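Local coordinates for hypothetical protein aq_1956 (Aquifex aeolicus, PDB 2YVT) that is of unknown function but belongs to the calcineurin-like metallophosphoesterase superfamily and so probably hydrolyses phosphoester bonds with the help of metal ions, at residues E16-D19 and L20-K23; L43-E46 and A47-K50; E53-L57 and A58-P62; V66-E69 and N70-Y73. All coordinates share one frame; numbering follows the deposited sequence.

Interaction 1 of 4, residues E16-D19 and L20-K23; sequences ERFD and LLPK
R17 and L20 meet in the 3-10 turn through which the loop after strand 7-12 winds into helix 21-31 of this metallophosphoesterase-like fold. Two consecutive backbone bonds, each spanning three residues, close the turn: L20 N donates to R17 O at 3.0 Å and L21 N to F18 O at 3.1 Å. Just before, R17 is the centre of an inverse gamma turn, with a weak bond from F18 N to E16 O. The charged pair is a side-on salt bridge: R17 NE reaches D19 OD1 at 2.8 Å, and NH2 takes OD2 just as closely. Both oxygens lie in the guanidinium plane and use their syn lone pairs. Bends at chi2 (-57°) and chi3 (-61°) fold the arginine back onto its own turn, bringing one guanidinium face under L20 CD1, which lies 3.9 Å above its centre. An alanine at R17 removes both donors, and the D19 carboxylate would probably be left without this partner and L20 without the flat surface beneath its methyl. The F18 ring meets F14 edge-to-face and K80 in a cation-pi contact; on the apolar side, F18 CD1 touches L21 CD1 at 4.1 Å.

Interaction 2 of 4, residues L43-E46 and A47-K50; sequences LKNE and ALEK
N45 adopts positive phi (57°) at the N-cap position and turns the chain into helix 46-57, whose first turn closes as K50 N donates to E46 O at 2.9 Å. K50 CG lies against the same E46 oxygen. The N45 side chain makes no direct capping bond and works through a water instead: water 2 donates to N45 OD1 at 2.7 Å and accepts from L48 N at 3.1 Å. L48 crosses the amide, its CD1 3.7 Å from N45 OD1 and its CD2 beside ND2, which is itself bonded to N99 O. A second water joins loop to helix, donating to K44 O at 2.8 Å and, over a longer distance, to E49 OE1. With CG anti to the backbone N (chi1 180°), E49 extends to put OE1 by this water and N99 ND2. A valine in place of N45 lacks the amide and would probably leave water 2 without its acceptor and N99 O without this donor. Residues 43-50 follow strand 35-39 and border helix 65-86, where L43 packs on I74 and T77, L48 rests on N70, and Y73 OH is bonded to N45 N.

Interaction 3 of 4, residues E53-L57 and A58-P62; sequences ERAHL and ARREP
A55 and R60 form the tight part of this contact, at the end of helix 46-57. R60 N donates almost straight to A55 O at 2.9 Å, while A58 N donates to R54 O, the carbonyl just before, at 3.0 Å. With CG set between its backbone N and carbonyl carbon (chi1 59°), the extended R60 chain turns back along the helix and lays its guanidinium over A55: CA sits 3.7 Å above the centre of that plane, and A55 CB is 3.6 Å from R60 NH1. The same NH1 forms a salt bridge with E51, one turn earlier, which fixes the end of the arginine. P62 adds an apolar lid, its CG 3.9 Å from A55 CB and near H56 NE2, whose ring also meets that of Y52. The solvent side is looser. R59 leaves the backbone directed away from 53-57 and is extended from CG to NE; E61 also starts away from that segment. R59 N keeps a weak bond to H56 O. Positive phi at R59 (52°), this weak bond and the bond from R60 N to A55 O, which spans five residues, together define a Schellman motif, here with the arginine packed on the alanine.

Interaction 4 of 4, residues V66-E69 and N70-Y73; sequences VIHE and NEHY
N70 and E71 follow V66-E69 through a kink in the early turns of helix 65-86, where regular alpha-helical bonding gives way for part of a turn. N70 N bonds to I67 O at 3.0 Å, a three-residue step, and keeps only a weak bond to V66 O at 3.4 Å. E71 N likewise makes a weak bond to H68 O, at 3.4 Å. In the next two positions the amides have no bond to the preceding turn, and water takes the place of each missing link. Water 3 lies 2.9 Å from both H68 O and H72 N, donating to the first and accepting from the second.

Among the side chains, E71 reaches back along the helix. Its CG, anti to its carbonyl carbon (chi1 -78°), passes 3.3 Å from I67 O, and the chain then extends to lie beside H68. E71 OE2 comes to the edge of the H68 imidazole, in its plane and 3.3 Å from H68 CD2, with the ring and carboxylate planes perpendicular. E71 OE2 also touches I67 CG2 at 3.8 Å. I67 is buried against P102, D151 and F152, whereas V66 and N70 face helix 46-57, V66 resting on L48 and E51 and N70 on A47. At the far end of the kink, Y73 sends its OH to E16 OE2, while water 4 donates to E69 O and accepts from Y73 N, 3.0 Å from each.

How the interactions relate
The four contacts come in series along the chain. Interactions 2 and 3 sit at the start and the end of helix 46-57, each partly in the flanking loop, about 15 Å apart between centres; interaction 4 begins the return on helix 65-86 and lies about 10 Å from interaction 2 between centres. Interaction 1, at the entry to helix 21-31, is about 34 Å from interaction 3 between centres but touches both interactions 2 and 4. There Y73, E16 and the K44-N45 backbone form a shared hydrogen-bonded junction that ties two loops following parallel strands 7-12 and 35-39 to helix 65-86. Interaction 3, about 27 Å from the chain's centre, marks the outlying tip of this helical pair.

Interaction 1 of 4, residues E16-D19 and L20-K23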
loop_
_atom_site.group_PDB
_atom_site.type_symbol
_atom_site.label_atom_id
_atom_site.label_comp_id
_atom_site.label_asym_id
_atom_site.label_seq_id
_atom_site.Cartn_x
_atom_site.Cartn_y
_atom_site.Cartn_z
ATOM N N GLU A 16 4.574 -7.599 -9.271
ATOM C CA GLU A 16 5.526 -7.740 -10.381
ATOM C C GLU A 16 4.870 -7.805 -11.775
ATOM O O GLU A 16 5.433 -8.395 -12.708
ATOM C CB GLU A 16 6.448 -8.944 -10.139
ATOM C CG GLU A 16 7.116 -8.915 -8.773
ATOM C CD GLU A 16 8.061 -10.069 -8.522
ATOM O OE1 GLU A 16 8.466 -10.777 -9.487
ATOM O OE2 GLU A 16 8.390 -10.264 -7.334
ATOM N N ARG A 17 3.695 -7.192 -11.916
ATOM C CA ARG A 17 2.966 -7.206 -13.189
ATOM C C ARG A 17 3.388 -6.070 -14.120
ATOM O O ARG A 17 2.599 -5.197 -14.504
ATOM C CB ARG A 17 1.443 -7.289 -12.980
ATOM C CG ARG A 17 0.995 -8.598 -12.292
ATOM C CD ARG A 17 1.443 -9.857 -13.070
ATOM N NE ARG A 17 0.850 -9.869 -14.406
ATOM C CZ ARG A 17 -0.384 -10.306 -14.663
ATOM N NH1 ARG A 17 -1.134 -10.805 -13.683
ATOM N NH2 ARG A 17 -0.863 -10.257 -15.896
ATOM N N PHE A 18 4.662 -6.095 -14.486
ATOM C CA PHE A 18 5.196 -5.093 -15.398
ATOM C C PHE A 18 4.476 -5.133 -16.743
ATOM O O PHE A 18 4.358 -4.099 -17.410
ATOM C CB PHE A 18 6.705 -5.276 -15.591
ATOM C CG PHE A 18 7.485 -5.195 -14.308
ATOM C CD1 PHE A 18 7.829 -3.955 -13.777
ATOM C CD2 PHE A 18 7.851 -6.350 -13.618
ATOM C CE1 PHE A 18 8.525 -3.861 -12.585
ATOM C CE2 PHE A 18 8.562 -6.267 -12.415
ATOM C CZ PHE A 18 8.903 -5.017 -11.905
ATOM N N ASP A 19 3.988 -6.323 -17.118
ATOM C CA ASP A 19 3.248 -6.511 -18.373
ATOM C C ASP A 19 1.977 -5.666 -18.437
ATOM O O ASP A 19 1.479 -5.380 -19.524
ATOM C CB ASP A 19 2.894 -7.993 -18.590
ATOM C CG ASP A 19 2.026 -8.570 -17.471
ATOM O OD1 ASP A 19 2.423 -8.471 -16.291
ATOM O OD2 ASP A 19 0.960 -9.156 -17.777
ATOM N N LEU A 20 1.448 -5.287 -17.270
ATOM C CA LEU A 20 0.238 -4.471 -17.209
ATOM C C LEU A 20 0.467 -2.956 -17.183
ATOM O O LEU A 20 -0.486 -2.182 -17.284
ATOM C CB LEU A 20 -0.619 -4.898 -16.019
ATOM C CG LEU A 20 -1.054 -6.368 -16.033
ATOM C CD1 LEU A 20 -1.906 -6.646 -14.807
ATOM C CD2 LEU A 20 -1.807 -6.720 -17.322
ATOM N N LEU A 21 1.726 -2.534 -17.074
ATOM C CA LEU A 21 2.021 -1.105 -16.989
ATOM C C LEU A 21 1.649 -0.302 -18.243
ATOM O O LEU A 21 1.196 0.837 -18.113
ATOM C CB LEU A 21 3.459 -0.846 -16.519
ATOM C CG LEU A 21 3.699 -1.187 -15.038
ATOM C CD1 LEU A 21 5.163 -0.970 -14.673
ATOM C CD2 LEU A 21 2.781 -0.391 -14.103
ATOM N N PRO A 22 1.820 -0.885 -19.454
ATOM C CA PRO A 22 1.303 -0.156 -20.630
ATOM C C PRO A 22 -0.180 0.224 -20.548
ATOM O O PRO A 22 -0.564 1.322 -20.987
ATOM C CB PRO A 22 1.566 -1.127 -21.787
ATOM C CG PRO A 22 2.758 -1.911 -21.328
ATOM C CD PRO A 22 2.520 -2.123 -19.850
ATOM N N LYS A 23 -1.004 -0.646 -19.969
ATOM C CA LYS A 23 -2.420 -0.310 -19.809
ATOM C C LYS A 23 -2.608 0.767 -18.743
ATOM O O LYS A 23 -3.438 1.667 -18.901
ATOM C CB LYS A 23 -3.263 -1.554 -19.529
ATOM C CG LYS A 23 -3.519 -2.356 -20.806
ATOM C CD LYS A 23 -4.297 -3.624 -20.548
ATOM C CE LYS A 23 -4.387 -4.472 -21.827
ATOM N NZ LYS A 23 -5.311 -3.892 -22.850
#

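Interaction 2 of 4, residues L43-E46 and A47-K50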
loop_
_atom_site.group_PDB
_atom_site.type_symbol
_atom_site.label_atom_id
_atom_site.label_comp_id
_atom_site.label_asym_id
_atom_site.label_seq_id
_atom_site.Cartn_x
_atom_site.Cartn_y
_atom_site.Cartn_z
ATOM N N LEU A 43 6.241 -6.883 -4.630
ATOM C CA LEU A 43 6.888 -8.169 -4.916
ATOM C C LEU A 43 5.984 -9.366 -4.670
ATOM O O LEU A 43 5.002 -9.284 -3.930
ATOM C CB LEU A 43 8.113 -8.336 -4.019
ATOM C CG LEU A 43 9.205 -7.276 -4.134
ATOM C CD1 LEU A 43 10.324 -7.586 -3.151
ATOM C CD2 LEU A 43 9.734 -7.186 -5.569
ATOM N N LYS A 44 6.337 -10.483 -5.299
ATOM C CA LYS A 44 5.777 -11.774 -4.928
ATOM C C LYS A 44 6.516 -12.285 -3.685
ATOM O O LYS A 44 5.909 -12.444 -2.626
ATOM C CB LYS A 44 5.889 -12.763 -6.080
ATOM C CG LYS A 44 5.130 -12.367 -7.333
ATOM C CD LYS A 44 4.826 -13.622 -8.144
ATOM C CE LYS A 44 5.299 -13.506 -9.563
ATOM N NZ LYS A 44 5.145 -14.829 -10.241
ATOM N N ASN A 45 7.825 -12.528 -3.826
ATOM C CA ASN A 45 8.721 -12.814 -2.699
ATOM C C ASN A 45 8.256 -14.012 -1.873
ATOM O O ASN A 45 8.277 -13.988 -0.638
ATOM C CB ASN A 45 8.856 -11.557 -1.816
ATOM C CG ASN A 45 10.243 -11.397 -1.198
ATOM O OD1 ASN A 45 11.175 -12.162 -1.476
ATOM N ND2 ASN A 45 10.387 -10.365 -0.366
ATOM N N GLU A 46 7.837 -15.069 -2.570
ATOM C CA GLU A 46 7.180 -16.208 -1.930
ATOM C C GLU A 46 8.099 -17.009 -1.012
ATOM O O GLU A 46 7.670 -17.471 0.049
ATOM C CB GLU A 46 6.585 -17.125 -2.999
ATOM C CG GLU A 46 5.443 -16.492 -3.778
ATOM C CD GLU A 46 4.828 -17.438 -4.794
ATOM O OE1 GLU A 46 4.643 -18.636 -4.467
ATOM O OE2 GLU A 46 4.526 -16.977 -5.922
ATOM N N ALA A 47 9.356 -17.166 -1.421
ATOM C CA ALA A 47 10.303 -17.982 -0.670
ATOM C C ALA A 47 10.540 -17.416 0.723
ATOM O O ALA A 47 10.580 -18.158 1.707
ATOM C CB ALA A 47 11.608 -18.115 -1.424
ATOM N N LEU A 48 10.681 -16.096 0.821
ATOM C CA LEU A 48 10.919 -15.500 2.133
ATOM C C LEU A 48 9.729 -15.728 3.055
ATOM O O LEU A 48 9.899 -16.075 4.226
ATOM C CB LEU A 48 11.235 -14.003 2.020
ATOM C CG LEU A 48 12.715 -13.618 1.955
ATOM C CD1 LEU A 48 13.360 -14.176 0.697
ATOM C CD2 LEU A 48 12.864 -12.102 2.004
ATOM N N GLU A 49 8.520 -15.520 2.530
ATOM C CA GLU A 49 7.326 -15.661 3.343
ATOM C C GLU A 49 7.165 -17.101 3.810
ATOM O O GLU A 49 6.871 -17.339 4.979
ATOM C CB GLU A 49 6.077 -15.218 2.587
ATOM C CG GLU A 49 4.823 -15.363 3.414
ATOM C CD GLU A 49 3.642 -14.645 2.817
ATOM O OE1 GLU A 49 3.522 -14.590 1.569
ATOM O OE2 GLU A 49 2.828 -14.136 3.610
ATOM N N LYS A 50 7.381 -18.047 2.901
ATOM C CA LYS A 50 7.237 -19.459 3.245
ATOM C C LYS A 50 8.233 -19.882 4.317
ATOM O O LYS A 50 7.865 -20.607 5.238
ATOM C CB LYS A 50 7.380 -20.353 2.012
ATOM C CG LYS A 50 6.172 -20.338 1.083
ATOM C CD LYS A 50 6.366 -21.316 -0.067
ATOM C CE LYS A 50 5.267 -21.178 -1.108
ATOM N NZ LYS A 50 3.984 -21.783 -0.652
HETATM O O HOH W 1 4.036 -14.260 -1.670
HETATM O O HOH W 2 11.371 -14.858 -1.918
#

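Interaction 3 of 4, residues E53-L57 and A58-P62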
loop_
_atom_site.group_PDB
_atom_site.type_symbol
_atom_site.label_atom_id
_atom_site.label_comp_id
_atom_site.label_asym_id
_atom_site.label_seq_id
_atom_site.Cartn_x
_atom_site.Cartn_y
_atom_site.Cartn_z
ATOM N N GLU A 53 6.984 -18.476 7.685
ATOM C CA GLU A 53 5.803 -19.177 8.196
ATOM C C GLU A 53 6.143 -20.598 8.641
ATOM O O GLU A 53 5.729 -21.020 9.719
ATOM C CB GLU A 53 4.641 -19.171 7.188
ATOM C CG GLU A 53 4.086 -17.770 6.837
ATOM C CD GLU A 53 3.570 -16.964 8.035
ATOM O OE1 GLU A 53 3.282 -17.546 9.110
ATOM O OE2 GLU A 53 3.451 -15.722 7.898
ATOM N N ARG A 54 6.922 -21.311 7.828
ATOM C CA ARG A 54 7.355 -22.670 8.166
ATOM C C ARG A 54 8.165 -22.692 9.455
ATOM O O ARG A 54 7.947 -23.545 10.317
ATOM C CB ARG A 54 8.193 -23.280 7.037
ATOM C CG ARG A 54 7.416 -23.646 5.779
ATOM C CD ARG A 54 6.414 -24.770 6.022
ATOM N NE ARG A 54 7.045 -26.025 6.453
ATOM C CZ ARG A 54 7.498 -26.977 5.639
ATOM N NH1 ARG A 54 7.420 -26.849 4.318
ATOM N NH2 ARG A 54 8.048 -28.068 6.154
ATOM N N ALA A 55 9.086 -21.736 9.588
ATOM C CA ALA A 55 9.934 -21.670 10.773
ATOM C C ALA A 55 9.107 -21.432 12.023
ATOM O O ALA A 55 9.321 -22.079 13.042
ATOM C CB ALA A 55 11.008 -20.599 10.622
ATOM N N HIS A 56 8.144 -20.516 11.945
ATOM C CA HIS A 56 7.329 -20.231 13.107
ATOM C C HIS A 56 6.392 -21.376 13.476
ATOM O O HIS A 56 6.240 -21.680 14.650
ATOM C CB HIS A 56 6.629 -18.880 12.971
ATOM C CG HIS A 56 7.551 -17.732 13.237
ATOM N ND1 HIS A 56 7.611 -17.098 14.461
ATOM C CD2 HIS A 56 8.506 -17.156 12.467
ATOM C CE1 HIS A 56 8.533 -16.154 14.419
ATOM N NE2 HIS A 56 9.092 -16.167 13.222
ATOM N N LEU A 57 5.809 -22.034 12.474
ATOM C CA LEU A 57 4.985 -23.217 12.733
ATOM C C LEU A 57 5.781 -24.355 13.373
ATOM O O LEU A 57 5.257 -25.061 14.233
ATOM C CB LEU A 57 4.301 -23.700 11.453
ATOM C CG LEU A 57 3.257 -22.758 10.837
ATOM C CD1 LEU A 57 2.956 -23.130 9.386
ATOM C CD2 LEU A 57 1.978 -22.712 11.654
ATOM N N ALA A 58 7.038 -24.514 12.954
ATOM C CA ALA A 58 7.928 -25.570 13.462
ATOM C C ALA A 58 8.666 -25.148 14.733
ATOM O O ALA A 58 9.426 -25.939 15.310
ATOM C CB ALA A 58 8.923 -25.989 12.384
ATOM N N ARG A 59 8.436 -23.902 15.157
ATOM C CA ARG A 59 9.115 -23.311 16.314
ATOM C C ARG A 59 10.638 -23.451 16.197
ATOM O O ARG A 59 11.309 -23.973 17.098
ATOM C CB ARG A 59 8.587 -23.903 17.631
ATOM C CG ARG A 59 7.124 -23.593 17.918
ATOM C CD ARG A 59 6.694 -24.207 19.248
ATOM N NE ARG A 59 5.243 -24.201 19.437
ATOM C CZ ARG A 59 4.615 -24.803 20.448
ATOM N NH1 ARG A 59 5.306 -25.462 21.371
ATOM N NH2 ARG A 59 3.294 -24.746 20.539
ATOM N N ARG A 60 11.170 -23.003 15.062
ATOM C CA ARG A 60 12.613 -22.992 14.829
ATOM C C ARG A 60 13.044 -21.608 14.354
ATOM O O ARG A 60 12.213 -20.801 13.918
ATOM C CB ARG A 60 13.022 -24.059 13.811
ATOM C CG ARG A 60 12.358 -23.902 12.448
ATOM C CD ARG A 60 12.871 -24.939 11.450
ATOM N NE ARG A 60 12.245 -24.772 10.138
ATOM C CZ ARG A 60 12.573 -23.819 9.265
ATOM N NH1 ARG A 60 13.532 -22.940 9.554
ATOM N NH2 ARG A 60 11.945 -23.738 8.100
ATOM N N GLU A 61 14.344 -21.349 14.443
ATOM C CA GLU A 61 14.901 -20.054 14.076
ATOM C C GLU A 61 14.824 -19.857 12.562
ATOM O O GLU A 61 15.385 -20.650 11.816
ATOM C CB GLU A 61 16.355 -19.949 14.558
ATOM C CG GLU A 61 16.993 -18.577 14.342
ATOM C CD GLU A 61 16.340 -17.492 15.181
ATOM O OE1 GLU A 61 16.167 -17.698 16.405
ATOM O OE2 GLU A 61 15.995 -16.438 14.615
ATOM N N PRO A 62 14.112 -18.808 12.100
ATOM C CA PRO A 62 14.052 -18.573 10.657
ATOM C C PRO A 62 15.431 -18.526 10.008
ATOM O O PRO A 62 16.365 -17.930 10.556
ATOM C CB PRO A 62 13.342 -17.220 10.549
ATOM C CG PRO A 62 12.525 -17.146 11.769
ATOM C CD PRO A 62 13.335 -17.802 12.847
#

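Interaction 4 of 4, residues V66-E69 and N70-Y73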
loop_
_atom_site.group_PDB
_atom_site.type_symbol
_atom_site.label_atom_id
_atom_site.label_comp_id
_atom_site.label_asym_id
_atom_site.label_seq_id
_atom_site.Cartn_x
_atom_site.Cartn_y
_atom_site.Cartn_z
ATOM N N VAL A 66 17.860 -17.868 3.457
ATOM C CA VAL A 66 16.781 -17.666 2.476
ATOM C C VAL A 66 16.694 -16.197 2.038
ATOM O O VAL A 66 16.487 -15.901 0.857
ATOM C CB VAL A 66 15.415 -18.192 3.004
ATOM C CG1 VAL A 66 14.295 -17.886 2.024
ATOM C CG2 VAL A 66 15.493 -19.695 3.238
ATOM N N ILE A 67 16.877 -15.279 2.988
ATOM C CA ILE A 67 16.927 -13.858 2.647
ATOM C C ILE A 67 18.124 -13.589 1.743
ATOM O O ILE A 67 17.991 -13.030 0.657
ATOM C CB ILE A 67 17.023 -12.959 3.905
ATOM C CG1 ILE A 67 15.773 -13.122 4.776
ATOM C CG2 ILE A 67 17.231 -11.496 3.509
ATOM C CD1 ILE A 67 15.864 -12.449 6.138
ATOM N N HIS A 68 19.299 -14.020 2.186
ATOM C CA HIS A 68 20.522 -13.701 1.471
ATOM C C HIS A 68 20.513 -14.228 0.032
ATOM O O HIS A 68 20.920 -13.518 -0.891
ATOM C CB HIS A 68 21.736 -14.186 2.269
ATOM C CG HIS A 68 21.789 -13.639 3.663
ATOM N ND1 HIS A 68 22.297 -14.355 4.724
ATOM C CD2 HIS A 68 21.380 -12.452 4.174
ATOM C CE1 HIS A 68 22.206 -13.633 5.826
ATOM N NE2 HIS A 68 21.651 -12.474 5.521
ATOM N N GLU A 69 19.991 -15.441 -0.168
ATOM C CA GLU A 69 19.984 -16.047 -1.501
ATOM C C GLU A 69 18.944 -15.438 -2.445
ATOM O O GLU A 69 19.004 -15.637 -3.663
ATOM C CB GLU A 69 19.858 -17.575 -1.422
ATOM C CG GLU A 69 18.512 -18.115 -0.965
ATOM C CD GLU A 69 18.603 -19.549 -0.451
ATOM O OE1 GLU A 69 17.573 -20.083 0.006
ATOM O OE2 GLU A 69 19.702 -20.140 -0.505
ATOM N N ASN A 70 18.012 -14.673 -1.880
ATOM C CA ASN A 70 16.988 -13.998 -2.677
ATOM C C ASN A 70 17.215 -12.493 -2.838
ATOM O O ASN A 70 16.467 -11.827 -3.552
ATOM C CB ASN A 70 15.594 -14.291 -2.100
ATOM C CG ASN A 70 15.116 -15.693 -2.423
ATOM O OD1 ASN A 70 15.131 -16.584 -1.570
ATOM N ND2 ASN A 70 14.712 -15.906 -3.667
ATOM N N GLU A 71 18.255 -11.963 -2.196
ATOM C CA GLU A 71 18.519 -10.522 -2.221
ATOM C C GLU A 71 18.724 -9.963 -3.622
ATOM O O GLU A 71 18.216 -8.887 -3.928
ATOM C CB GLU A 71 19.705 -10.152 -1.324
ATOM C CG GLU A 71 19.356 -10.115 0.145
ATOM C CD GLU A 71 20.540 -9.770 1.025
ATOM O OE1 GLU A 71 21.570 -9.294 0.494
ATOM O OE2 GLU A 71 20.433 -9.971 2.252
ATOM N N HIS A 72 19.462 -10.680 -4.476
ATOM C CA HIS A 72 19.697 -10.190 -5.828
ATOM C C HIS A 72 18.380 -9.987 -6.591
ATOM O O HIS A 72 18.176 -8.928 -7.207
ATOM C CB HIS A 72 20.649 -11.107 -6.604
ATOM C CG HIS A 72 21.014 -10.571 -7.954
ATOM N ND1 HIS A 72 20.319 -10.902 -9.096
ATOM C CD2 HIS A 72 21.974 -9.697 -8.339
ATOM C CE1 HIS A 72 20.847 -10.272 -10.130
ATOM N NE2 HIS A 72 21.851 -9.531 -9.697
ATOM N N TYR A 73 17.497 -10.988 -6.523
ATOM C CA TYR A 73 16.154 -10.916 -7.134
ATOM C C TYR A 73 15.332 -9.757 -6.562
ATOM O O TYR A 73 14.718 -8.990 -7.312
ATOM C CB TYR A 73 15.398 -12.253 -6.978
ATOM C CG TYR A 73 13.902 -12.118 -6.695
ATOM C CD1 TYR A 73 13.004 -11.763 -7.706
ATOM C CD2 TYR A 73 13.390 -12.354 -5.413
ATOM C CE1 TYR A 73 11.636 -11.633 -7.449
ATOM C CE2 TYR A 73 12.014 -12.226 -5.137
ATOM C CZ TYR A 73 11.151 -11.867 -6.162
ATOM O OH TYR A 73 9.799 -11.749 -5.909
HETATM O O HOH W 3 21.077 -12.951 -3.689
HETATM O O HOH W 4 18.416 -13.718 -5.879
#